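Local coordinates for protein cytosine deaminase (Klebsiella pneumoniae, PDB 4R85) that probably catalyses the hydrolytic deamination of 5-methylcytosine and cytosine at an iron(II) site in an amidohydrolase-fold barrel, at residues V53-H58 and N302-Q307; D60-A65 and D308-P313; E78-W83 and D312-L317; R115-V120 and Q145-P150. One frame throughout, in Å; residues are numbered along the deposited sequence.

Contact 1 (V53-H58 and N302-Q307); sequences VEPHIH and NVCFAQ. With FE2 (Fe (II) ion), chain H; 17E (5-methylcytosine), chain G.
Glu54 and Gln307 meet with their side chains slanting across one another, carboxylate and amide planes 52° apart. CG of Glu54 stands anti to the backbone N (chi1 177°) and the chain bends at chi2, bringing OE1 to the backbone N of Gln307 at 2.9 Å, met on the syn side. NE2 of Gln307 returns to the same OE1 in a weak bond, so one oxygen receives two donors from one residue. The other oxygen turns its anti lone pair to the backbone N of His56 (OE2–N 2.9 Å), so the buried carboxylate ties its own strand to the facing segment.

Beside it, the methyl of Ala306 meets CB of His56 at 3.5 Å, and Pro55 CG rests on Ala306 CB and Cys304 SG. A water donates to both Val53 O and Phe305 O, bridging the two backbones. His56 and His58 each bind the iron through NE2 at 2.3 Å, as in the HxH motif of amidohydrolases; ND1 of His56 is hydrogen-bonded to Ser240. His209, His241 and Asp308 complete the site.

The contact joins the first and last barrel strands, 47-57 and 303-305, flanked by strands 111-119 and 266-269, with helices 322-332 and 350-355 packing against them.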
# COMPACT_ATOMS: atom_id res chain seq x y z
N VAL A 53 5.91 6.47 15.46
CA VAL A 53 7.02 7.38 15.23
C VAL A 53 7.15 7.64 13.73
O VAL A 53 6.99 6.74 12.92
CB VAL A 53 8.34 6.76 15.76
CG1 VAL A 53 9.52 7.71 15.53
CG2 VAL A 53 8.22 6.38 17.23
N GLU A 54 7.40 8.89 13.37
CA GLU A 54 7.74 9.24 12.00
C GLU A 54 9.19 9.70 12.02
O GLU A 54 9.46 10.88 12.23
CB GLU A 54 6.85 10.36 11.48
CG GLU A 54 7.22 10.82 10.07
CD GLU A 54 7.57 9.64 9.16
OE1 GLU A 54 6.63 8.99 8.64
OE2 GLU A 54 8.78 9.34 8.99
N PRO A 55 10.12 8.77 11.81
CA PRO A 55 11.54 9.07 12.02
C PRO A 55 12.20 9.76 10.83
O PRO A 55 13.39 10.03 10.90
CB PRO A 55 12.16 7.68 12.21
CG PRO A 55 11.30 6.79 11.35
CD PRO A 55 9.90 7.35 11.46
N HIS A 56 11.45 10.01 9.76
CA HIS A 56 12.02 10.63 8.57
C HIS A 56 10.95 11.24 7.67
O HIS A 56 10.27 10.52 6.92
CB HIS A 56 12.83 9.59 7.78
CG HIS A 56 13.65 10.19 6.68
ND1 HIS A 56 15.01 9.96 6.57
CD2 HIS A 56 13.31 10.99 5.65
CE1 HIS A 56 15.47 10.60 5.51
NE2 HIS A 56 14.46 11.24 4.94
N ILE A 57 10.82 12.56 7.73
CA ILE A 57 9.88 13.29 6.89
C ILE A 57 10.50 14.64 6.57
O ILE A 57 11.37 15.10 7.32
CB ILE A 57 8.52 13.45 7.61
CG1 ILE A 57 7.47 14.07 6.69
CG2 ILE A 57 8.69 14.23 8.92
CD1 ILE A 57 6.03 13.78 7.14
N HIS A 58 10.11 15.25 5.44
CA HIS A 58 10.61 16.57 5.07
C HIS A 58 9.51 17.60 5.24
O HIS A 58 8.79 17.91 4.28
CB HIS A 58 11.07 16.59 3.62
CG HIS A 58 12.22 15.68 3.33
ND1 HIS A 58 13.51 16.14 3.13
CD2 HIS A 58 12.28 14.33 3.19
CE1 HIS A 58 14.31 15.12 2.89
NE2 HIS A 58 13.59 14.01 2.92
N ASN A 302 19.19 -2.61 13.62
CA ASN A 302 17.94 -1.88 13.78
C ASN A 302 17.52 -1.17 12.50
O ASN A 302 18.26 -0.34 11.98
CB ASN A 302 18.06 -0.84 14.89
CG ASN A 302 16.72 -0.26 15.27
OD1 ASN A 302 15.77 -1.00 15.55
ND2 ASN A 302 16.62 1.06 15.28
N VAL A 303 16.33 -1.48 12.00
CA VAL A 303 15.80 -0.84 10.79
C VAL A 303 14.33 -0.47 11.02
O VAL A 303 13.64 -1.12 11.80
CB VAL A 303 15.98 -1.76 9.54
CG1 VAL A 303 15.24 -3.08 9.72
CG2 VAL A 303 15.55 -1.07 8.24
N CYS A 304 13.87 0.60 10.39
CA CYS A 304 12.47 0.99 10.54
C CYS A 304 11.94 1.67 9.28
O CYS A 304 12.70 1.91 8.35
CB CYS A 304 12.32 1.89 11.76
SG CYS A 304 13.23 3.44 11.63
N PHE A 305 10.64 1.95 9.25
CA PHE A 305 9.99 2.54 8.07
C PHE A 305 9.55 3.97 8.31
O PHE A 305 9.19 4.34 9.43
CB PHE A 305 8.76 1.73 7.67
CG PHE A 305 9.06 0.37 7.12
CD1 PHE A 305 9.95 0.22 6.06
CD2 PHE A 305 8.46 -0.77 7.66
CE1 PHE A 305 10.23 -1.04 5.54
CE2 PHE A 305 8.73 -2.04 7.14
CZ PHE A 305 9.62 -2.17 6.08
N ALA A 306 9.54 4.77 7.24
CA ALA A 306 9.15 6.17 7.36
C ALA A 306 8.41 6.64 6.12
O ALA A 306 8.53 6.06 5.05
CB ALA A 306 10.39 7.03 7.59
N GLN A 307 7.64 7.72 6.27
CA GLN A 307 6.87 8.27 5.16
C GLN A 307 7.69 9.10 4.17
O GLN A 307 7.41 9.06 2.98
CB GLN A 307 5.68 9.10 5.68
CG GLN A 307 4.67 8.23 6.43
CD GLN A 307 3.60 9.03 7.13
OE1 GLN A 307 2.67 9.54 6.50
NE2 GLN A 307 3.71 9.14 8.45
FE FE2 H . 14.30 11.81 2.76
N1 17E G . 15.32 15.13 -1.00
C2 17E G . 16.03 14.02 -1.20
O2 17E G . 17.36 14.13 -1.53
N3 17E G . 15.49 12.81 -1.07
C4 17E G . 14.19 12.68 -0.75
N4 17E G . 13.62 11.38 -0.62
C5 17E G . 13.40 13.81 -0.54
C6 17E G . 14.01 15.05 -0.67
CM5 17E G . 11.96 13.68 -0.18
O HOH W 1 8.30 4.46 12.01

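Contact 2 (D60-A65 and D308-P313); sequences DATLTA and DSIQDP. With FE2 (Fe (II) ion), chain H; 17E (5-methylcytosine), chain G.
Leu63 and Gln311 approach to 4.7 Å between their CA atoms, and Ala65 and Asp312 to 4.2 Å, where two irregular loops run against each other. Residues Ala61 to Thr64 form a type II beta turn, and Leu63 N points from it at Ile310 O, in the carbonyl plane (3.0 Å, N-H...O 161°). The hydroxyl of Thr62 donates to the same Ile310 O, OG1 lying 2.9 Å from it, so that two successive residues of the turn hold one carbonyl. Further on, Ala65 N reaches Gln311 O at 2.9 Å from above the carbonyl plane.

These are the loops that follow strands 47-57 and 303-305 at the C-terminal end of the amidohydrolase barrel, the end where the family places its metal and substrate. At the start of the second loop, Asp308 splits its carboxylate between the two: OD2 binds the iron at 2.3 Å, while OD1 accepts from N4 of 5-methylcytosine at 2.7 Å. Ser309 OG lies 3.2 Å from the ligand methyl CM5, with Glu273 and Asp312 both near it as possible hydrogen-bond partners.

Among the side chains, Thr62 and Ile310 lie side by side and point the same way, and OG1 of Thr62 is also bonded to Thr102 of helix 92-108. Leu63 sets CD2 against the amide end of Gln311, near OE1. Thr64 OG1 donates to Ala61 O within the turn and touches Pro313 CD, and the methyl of Ala61 also touches that proline carbon.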
# COMPACT_ATOMS: atom_id res chain seq x y z
N ASP A 60 9.71 20.79 5.69
CA ASP A 60 9.90 22.07 5.00
C ASP A 60 9.26 22.06 3.61
O ASP A 60 8.76 23.08 3.14
CB ASP A 60 11.37 22.51 4.95
CG ASP A 60 12.27 21.54 4.20
OD1 ASP A 60 13.35 21.99 3.74
OD2 ASP A 60 11.93 20.34 4.06
N ALA A 61 9.25 20.88 2.98
CA ALA A 61 8.76 20.76 1.60
C ALA A 61 7.32 20.24 1.52
O ALA A 61 6.74 20.20 0.44
CB ALA A 61 9.69 19.86 0.79
N THR A 62 6.75 19.87 2.66
CA THR A 62 5.42 19.26 2.65
C THR A 62 4.34 20.17 2.05
O THR A 62 4.37 21.40 2.22
CB THR A 62 5.02 18.79 4.07
OG1 THR A 62 3.85 17.97 4.00
CG2 THR A 62 4.74 20.00 4.97
N LEU A 63 3.41 19.57 1.31
CA LEU A 63 2.25 20.28 0.74
C LEU A 63 2.65 21.31 -0.32
O LEU A 63 1.95 22.30 -0.50
CB LEU A 63 1.41 20.95 1.84
CG LEU A 63 1.10 20.10 3.07
CD1 LEU A 63 0.21 20.86 4.06
CD2 LEU A 63 0.43 18.80 2.64
N THR A 64 3.76 21.09 -1.00
CA THR A 64 4.21 22.02 -2.06
C THR A 64 4.20 21.36 -3.44
O THR A 64 4.71 21.94 -4.40
CB THR A 64 5.63 22.58 -1.80
OG1 THR A 64 6.60 21.53 -1.87
CG2 THR A 64 5.72 23.27 -0.45
N ALA A 65 3.63 20.16 -3.53
CA ALA A 65 3.52 19.46 -4.81
C ALA A 65 2.89 20.34 -5.91
O ALA A 65 1.80 20.90 -5.72
CB ALA A 65 2.72 18.18 -4.65
N ASP A 308 8.68 9.84 4.67
CA ASP A 308 9.55 10.69 3.84
C ASP A 308 8.84 11.97 3.35
O ASP A 308 9.23 13.08 3.71
CB ASP A 308 10.13 9.90 2.64
CG ASP A 308 11.35 10.55 2.05
OD1 ASP A 308 11.60 10.41 0.83
OD2 ASP A 308 12.06 11.21 2.81
N SER A 309 7.81 11.79 2.53
CA SER A 309 7.15 12.92 1.90
C SER A 309 5.64 12.90 2.07
O SER A 309 5.02 11.85 2.02
CB SER A 309 7.43 12.90 0.40
OG SER A 309 8.77 13.23 0.13
N ILE A 310 5.06 14.08 2.23
CA ILE A 310 3.63 14.23 2.07
C ILE A 310 3.35 15.39 1.11
O ILE A 310 3.60 16.56 1.43
CB ILE A 310 2.92 14.43 3.43
CG1 ILE A 310 3.06 13.14 4.26
CG2 ILE A 310 1.46 14.79 3.22
CD1 ILE A 310 2.33 13.16 5.61
N GLN A 311 2.85 15.04 -0.08
CA GLN A 311 2.48 15.98 -1.13
C GLN A 311 3.56 17.01 -1.43
O GLN A 311 3.33 18.22 -1.33
CB GLN A 311 1.16 16.67 -0.77
CG GLN A 311 -0.00 15.70 -0.60
CD GLN A 311 -1.28 16.39 -0.16
OE1 GLN A 311 -1.64 16.38 1.01
NE2 GLN A 311 -1.98 17.00 -1.12
N ASP A 312 4.73 16.54 -1.83
CA ASP A 312 5.85 17.45 -2.00
C ASP A 312 6.44 17.31 -3.43
O ASP A 312 5.84 16.61 -4.27
CB ASP A 312 6.86 17.26 -0.83
CG ASP A 312 7.68 15.98 -0.94
OD1 ASP A 312 8.42 15.69 0.03
OD2 ASP A 312 7.60 15.27 -1.96
N PRO A 313 7.58 17.97 -3.73
CA PRO A 313 8.04 17.87 -5.13
C PRO A 313 8.45 16.45 -5.56
O PRO A 313 8.56 16.20 -6.76
CB PRO A 313 9.27 18.78 -5.17
CG PRO A 313 9.08 19.74 -4.04
CD PRO A 313 8.39 18.95 -2.97
FE FE2 H . 14.30 11.81 2.76
N1 17E G . 15.32 15.13 -1.00
C2 17E G . 16.03 14.02 -1.20
O2 17E G . 17.36 14.13 -1.53
N3 17E G . 15.49 12.81 -1.07
C4 17E G . 14.19 12.68 -0.75
N4 17E G . 13.62 11.38 -0.62
C5 17E G . 13.40 13.81 -0.54
C6 17E G . 14.01 15.05 -0.67
CM5 17E G . 11.96 13.68 -0.18

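Contact 3 (E78-W83 and D312-L317); sequences EGITRW and DPWYPL. With 17E (5-methylcytosine), chain G.
Trp314 lies between Gly79 and the bound 5-methylcytosine. On one face of the indole, CA of Gly79 makes a CH-pi contact, 3.7 Å from the centroid of the five-membered ring and 26° off its normal. On the opposite face lies the pyrimidine, whose C6 is 3.4 Å from Trp314 CE2. Without a side chain, Gly79 lets the indole come directly against the helix backbone, with Gly79 CA 3.4 Å from Trp314 NE1. That nitrogen is hydrogen-bonded to Leu76 O, one turn before Gly79 in the helix, which helps fix the rotation of the ring.

At the benzo end, Trp83 CB approaches Trp314 CH2 at 3.5 Å, and the two indoles meet obliquely, with planes 45° apart. Ile80 CG1 fits at the edge of the Trp314 ring, in its plane. The contact thus sets helix 76-87 behind a pocket wall at the mouth of the amidohydrolase barrel, formed by the loop after its last strand.

Pro313 widens the apolar patch, its CB against Arg82 CB and its CG 4.0 Å from Trp83 CE3. In the next shell, OD2 of Asp312 accepts from the backbone N of Trp314 at 2.9 Å, an Asx turn that fixes the backbone at Trp314. Trp83 NE1 is bonded to Asp119. Along the helix, Arg82 NH1 makes a salt bridge of 2.9 Å with Glu78 OE1, and Arg82 NE also donates to Trp70 O. Tyr315 OH is hydrogen-bonded to His331 of the second subunit.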
# COMPACT_ATOMS: atom_id res chain seq x y z
N GLU A 78 14.79 15.38 -10.71
CA GLU A 78 13.82 16.41 -11.08
C GLU A 78 13.17 16.97 -9.81
O GLU A 78 12.90 18.16 -9.73
CB GLU A 78 12.75 15.89 -12.05
CG GLU A 78 11.77 17.00 -12.46
CD GLU A 78 10.79 16.62 -13.55
OE1 GLU A 78 9.88 17.43 -13.79
OE2 GLU A 78 10.94 15.55 -14.17
N GLY A 79 12.97 16.12 -8.80
CA GLY A 79 12.41 16.58 -7.54
C GLY A 79 13.24 17.70 -6.93
O GLY A 79 12.69 18.71 -6.47
N ILE A 80 14.55 17.52 -6.94
CA ILE A 80 15.47 18.53 -6.43
C ILE A 80 15.39 19.82 -7.26
O ILE A 80 15.39 20.93 -6.72
CB ILE A 80 16.92 18.00 -6.42
CG1 ILE A 80 17.02 16.84 -5.43
CG2 ILE A 80 17.91 19.13 -6.08
CD1 ILE A 80 18.29 16.00 -5.58
N THR A 81 15.30 19.67 -8.58
CA THR A 81 15.14 20.83 -9.45
C THR A 81 13.87 21.61 -9.11
O THR A 81 13.89 22.84 -9.02
CB THR A 81 15.11 20.43 -10.92
OG1 THR A 81 16.38 19.86 -11.27
CG2 THR A 81 14.82 21.64 -11.82
N ARG A 82 12.77 20.90 -8.90
CA ARG A 82 11.49 21.54 -8.62
C ARG A 82 11.52 22.21 -7.25
O ARG A 82 10.96 23.30 -7.08
CB ARG A 82 10.34 20.52 -8.66
CG ARG A 82 10.13 19.89 -10.02
CD ARG A 82 9.56 20.87 -11.06
NE ARG A 82 9.68 20.29 -12.39
CZ ARG A 82 10.45 20.77 -13.36
NH1 ARG A 82 10.51 20.15 -14.52
NH2 ARG A 82 11.16 21.88 -13.16
N TRP A 83 12.16 21.56 -6.29
CA TRP A 83 12.29 22.10 -4.95
C TRP A 83 13.10 23.38 -4.98
O TRP A 83 12.78 24.35 -4.29
CB TRP A 83 12.94 21.08 -4.01
CG TRP A 83 13.23 21.62 -2.64
CD1 TRP A 83 14.45 21.66 -2.02
CD2 TRP A 83 12.29 22.21 -1.72
NE1 TRP A 83 14.33 22.24 -0.78
CE2 TRP A 83 13.02 22.58 -0.57
CE3 TRP A 83 10.92 22.48 -1.77
CZ2 TRP A 83 12.41 23.19 0.53
CZ3 TRP A 83 10.31 23.08 -0.67
CH2 TRP A 83 11.06 23.43 0.46
N ASP A 312 4.73 16.54 -1.83
CA ASP A 312 5.85 17.45 -2.00
C ASP A 312 6.44 17.31 -3.43
O ASP A 312 5.84 16.61 -4.27
CB ASP A 312 6.86 17.26 -0.83
CG ASP A 312 7.68 15.98 -0.94
OD1 ASP A 312 8.42 15.69 0.03
OD2 ASP A 312 7.60 15.27 -1.96
N PRO A 313 7.58 17.97 -3.73
CA PRO A 313 8.04 17.87 -5.13
C PRO A 313 8.45 16.45 -5.56
O PRO A 313 8.56 16.20 -6.76
CB PRO A 313 9.27 18.78 -5.17
CG PRO A 313 9.08 19.74 -4.04
CD PRO A 313 8.39 18.95 -2.97
N TRP A 314 8.67 15.54 -4.61
CA TRP A 314 9.12 14.19 -4.93
C TRP A 314 7.98 13.17 -4.98
O TRP A 314 8.08 12.15 -5.67
CB TRP A 314 10.19 13.72 -3.93
CG TRP A 314 11.46 14.48 -4.04
CD1 TRP A 314 12.53 14.19 -4.85
CD2 TRP A 314 11.79 15.68 -3.33
NE1 TRP A 314 13.51 15.14 -4.68
CE2 TRP A 314 13.08 16.07 -3.76
CE3 TRP A 314 11.13 16.47 -2.38
CZ2 TRP A 314 13.73 17.22 -3.27
CZ3 TRP A 314 11.77 17.61 -1.89
CH2 TRP A 314 13.05 17.97 -2.34
N TYR A 315 6.91 13.44 -4.25
CA TYR A 315 5.89 12.43 -4.01
C TYR A 315 4.51 13.07 -3.84
O TYR A 315 4.30 13.86 -2.93
CB TYR A 315 6.28 11.63 -2.76
CG TYR A 315 5.34 10.51 -2.39
CD1 TYR A 315 4.41 10.66 -1.36
CD2 TYR A 315 5.39 9.28 -3.05
CE1 TYR A 315 3.57 9.62 -1.00
CE2 TYR A 315 4.55 8.23 -2.69
CZ TYR A 315 3.64 8.41 -1.67
OH TYR A 315 2.79 7.38 -1.31
N PRO A 316 3.57 12.75 -4.74
CA PRO A 316 2.32 13.54 -4.78
C PRO A 316 1.26 13.09 -3.78
O PRO A 316 0.25 13.79 -3.62
CB PRO A 316 1.82 13.34 -6.22
CG PRO A 316 2.36 11.99 -6.62
CD PRO A 316 3.68 11.82 -5.88
N LEU A 317 1.47 11.96 -3.11
CA LEU A 317 0.48 11.45 -2.17
C LEU A 317 0.90 11.67 -0.72
O LEU A 317 1.70 12.58 -0.43
CB LEU A 317 0.17 9.98 -2.46
CG LEU A 317 -0.49 9.74 -3.83
CD1 LEU A 317 -0.64 8.25 -4.10
CD2 LEU A 317 -1.85 10.43 -3.90
N1 17E G . 15.32 15.13 -1.00
C2 17E G . 16.03 14.02 -1.20
O2 17E G . 17.36 14.13 -1.53
N3 17E G . 15.49 12.81 -1.07
C4 17E G . 14.19 12.68 -0.75
N4 17E G . 13.62 11.38 -0.62
C5 17E G . 13.40 13.81 -0.54
C6 17E G . 14.01 15.05 -0.67
CM5 17E G . 11.96 13.68 -0.18

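Contact 4 (R115-V120 and Q145-P150); sequences RTHVDV and QIVAFP. With 17E (5-methylcytosine), chain G.
Arg115-Val120 and Gln145-Pro150 form a parallel beta pairing between adjacent strands of the amidohydrolase barrel, 111-119 and 143-149, which helix 126-137 joins as a beta-alpha-beta crossover. The strand axes approach to 4.7 Å at 29°, a twist that suits a closed barrel. Five backbone bonds run up the ladder in alternation: Thr116 N to Gln145 O, Val147 N to Thr116 O, Val118 N to Val147 O, Phe149 N to Val118 O and Val120 N to Phe149 O.

Arg115, His117, Asp119, Gln145, Val147 and Phe149 share the face turned to the barrel interior. Here CG2 of Val147 lies over the centre of the His117 imidazole in a CH-pi contact, 3.8 Å from the centroid and only 8° off the normal. The edge of the same imidazole is directed at the face of Phe149 in an offset edge-to-face arrangement, planes at 88°. The Phe149 ring stacks on His209 and presents its own edge to the ligand, CZ 3.6 Å from O2 of 5-methylcytosine.

Thr116, Val118, Ile146 and Ala148 lie on the other face. Val118 CG2 meets Ile146 CG2 at 3.8 Å, and both residues pack on helix 126-137.

At the start of the paired segments the guanidinium of Arg115, salt-bridged through NH1 to Asp207, grips one amide oxygen side-on with two nitrogens: Gln145 OE1 lies in its plane, 2.9 Å from NE and 2.8 Å from NH2.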
# COMPACT_ATOMS: atom_id res chain seq x y z
N ARG A 115 10.96 13.11 13.30
CA ARG A 115 12.25 13.69 12.94
C ARG A 115 12.12 14.27 11.54
O ARG A 115 11.85 13.54 10.58
CB ARG A 115 13.37 12.64 13.00
CG ARG A 115 14.71 13.16 12.48
CD ARG A 115 15.78 12.07 12.56
NE ARG A 115 16.29 11.90 13.92
CZ ARG A 115 17.21 11.00 14.25
NH1 ARG A 115 17.70 10.20 13.31
NH2 ARG A 115 17.63 10.91 15.51
N THR A 116 12.28 15.59 11.42
CA THR A 116 12.14 16.22 10.11
C THR A 116 13.50 16.63 9.59
O THR A 116 14.34 17.11 10.35
CB THR A 116 11.21 17.46 10.13
OG1 THR A 116 11.04 17.95 8.80
CG2 THR A 116 11.78 18.58 10.99
N HIS A 117 13.72 16.41 8.30
CA HIS A 117 14.87 16.99 7.63
C HIS A 117 14.46 18.38 7.13
O HIS A 117 13.31 18.59 6.74
CB HIS A 117 15.34 16.09 6.48
CG HIS A 117 15.84 14.76 6.96
ND1 HIS A 117 17.18 14.43 6.98
CD2 HIS A 117 15.18 13.70 7.50
CE1 HIS A 117 17.32 13.22 7.50
NE2 HIS A 117 16.12 12.76 7.82
N VAL A 118 15.39 19.33 7.20
CA VAL A 118 15.15 20.68 6.68
C VAL A 118 16.32 21.06 5.78
O VAL A 118 17.46 20.97 6.19
CB VAL A 118 15.07 21.73 7.80
CG1 VAL A 118 14.71 23.11 7.22
CG2 VAL A 118 14.07 21.30 8.84
N ASP A 119 16.02 21.50 4.56
CA ASP A 119 17.05 21.87 3.60
C ASP A 119 17.80 23.12 4.08
O ASP A 119 17.20 24.18 4.25
CB ASP A 119 16.42 22.09 2.22
CG ASP A 119 17.43 22.45 1.14
OD1 ASP A 119 16.97 22.77 0.02
OD2 ASP A 119 18.65 22.41 1.38
N VAL A 120 19.10 22.98 4.33
CA VAL A 120 19.91 24.12 4.79
C VAL A 120 20.81 24.66 3.68
O VAL A 120 21.60 25.57 3.91
CB VAL A 120 20.74 23.78 6.06
CG1 VAL A 120 19.82 23.38 7.21
CG2 VAL A 120 21.75 22.67 5.77
N GLN A 145 12.29 16.33 16.25
CA GLN A 145 13.72 16.48 16.04
C GLN A 145 13.98 17.11 14.68
O GLN A 145 13.28 16.83 13.72
CB GLN A 145 14.43 15.13 16.09
CG GLN A 145 14.35 14.48 17.46
CD GLN A 145 15.17 13.20 17.54
OE1 GLN A 145 15.91 12.86 16.61
NE2 GLN A 145 15.04 12.49 18.66
N ILE A 146 15.00 17.95 14.60
CA ILE A 146 15.31 18.63 13.34
C ILE A 146 16.69 18.29 12.81
O ILE A 146 17.69 18.45 13.51
CB ILE A 146 15.19 20.15 13.49
CG1 ILE A 146 13.74 20.54 13.77
CG2 ILE A 146 15.73 20.86 12.24
CD1 ILE A 146 13.60 21.91 14.40
N VAL A 147 16.74 17.84 11.55
CA VAL A 147 17.99 17.49 10.88
C VAL A 147 18.43 18.60 9.91
O VAL A 147 17.66 19.00 9.03
CB VAL A 147 17.85 16.21 10.05
CG1 VAL A 147 19.23 15.74 9.55
CG2 VAL A 147 17.15 15.08 10.85
N ALA A 148 19.66 19.08 10.07
CA ALA A 148 20.26 19.97 9.07
C ALA A 148 20.64 19.19 7.82
O ALA A 148 21.69 18.55 7.77
CB ALA A 148 21.48 20.67 9.64
N PHE A 149 19.79 19.27 6.81
CA PHE A 149 19.90 18.45 5.61
C PHE A 149 20.37 19.33 4.46
O PHE A 149 19.66 20.25 4.06
CB PHE A 149 18.52 17.85 5.28
CG PHE A 149 18.45 17.16 3.93
CD1 PHE A 149 19.36 16.18 3.58
CD2 PHE A 149 17.45 17.50 3.03
CE1 PHE A 149 19.28 15.54 2.35
CE2 PHE A 149 17.37 16.87 1.80
CZ PHE A 149 18.28 15.89 1.46
N PRO A 150 21.59 19.09 3.95
CA PRO A 150 22.13 19.92 2.88
C PRO A 150 21.71 19.37 1.52
O PRO A 150 22.50 18.70 0.86
CB PRO A 150 23.64 19.77 3.06
CG PRO A 150 23.79 18.35 3.61
CD PRO A 150 22.54 18.06 4.42
N1 17E G . 15.32 15.13 -1.00
C2 17E G . 16.03 14.02 -1.20
O2 17E G . 17.36 14.13 -1.53
N3 17E G . 15.49 12.81 -1.07
C4 17E G . 14.19 12.68 -0.75
N4 17E G . 13.62 11.38 -0.62
C5 17E G . 13.40 13.81 -0.54
C6 17E G . 14.01 15.05 -0.67
CM5 17E G . 11.96 13.68 -0.18

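Contact 1 lies at the centre of the chain, and contacts 2 and 3 form farther out, where the loops beyond the strands meet each other and helix 76-87; all four are largely buried. Contacts 1 and 4 belong to the same sheet, whose strands 47-57 and 111-119 are neighbours, but contact 4 is a regular parallel ladder whereas contact 1 depends on a carboxylate and a water. Contact 2 continues both strands of contact 1 into their loops, where backbone carbonyls take the bonds. Contact 3 shares Asp312 and Pro313 with contact 2 yet has no hydrogen bond across it, relying on aromatic and apolar surfaces. Asp60 OD1 to Asp119 N links contacts 2 and 4, and all four reach 5-methylcytosine.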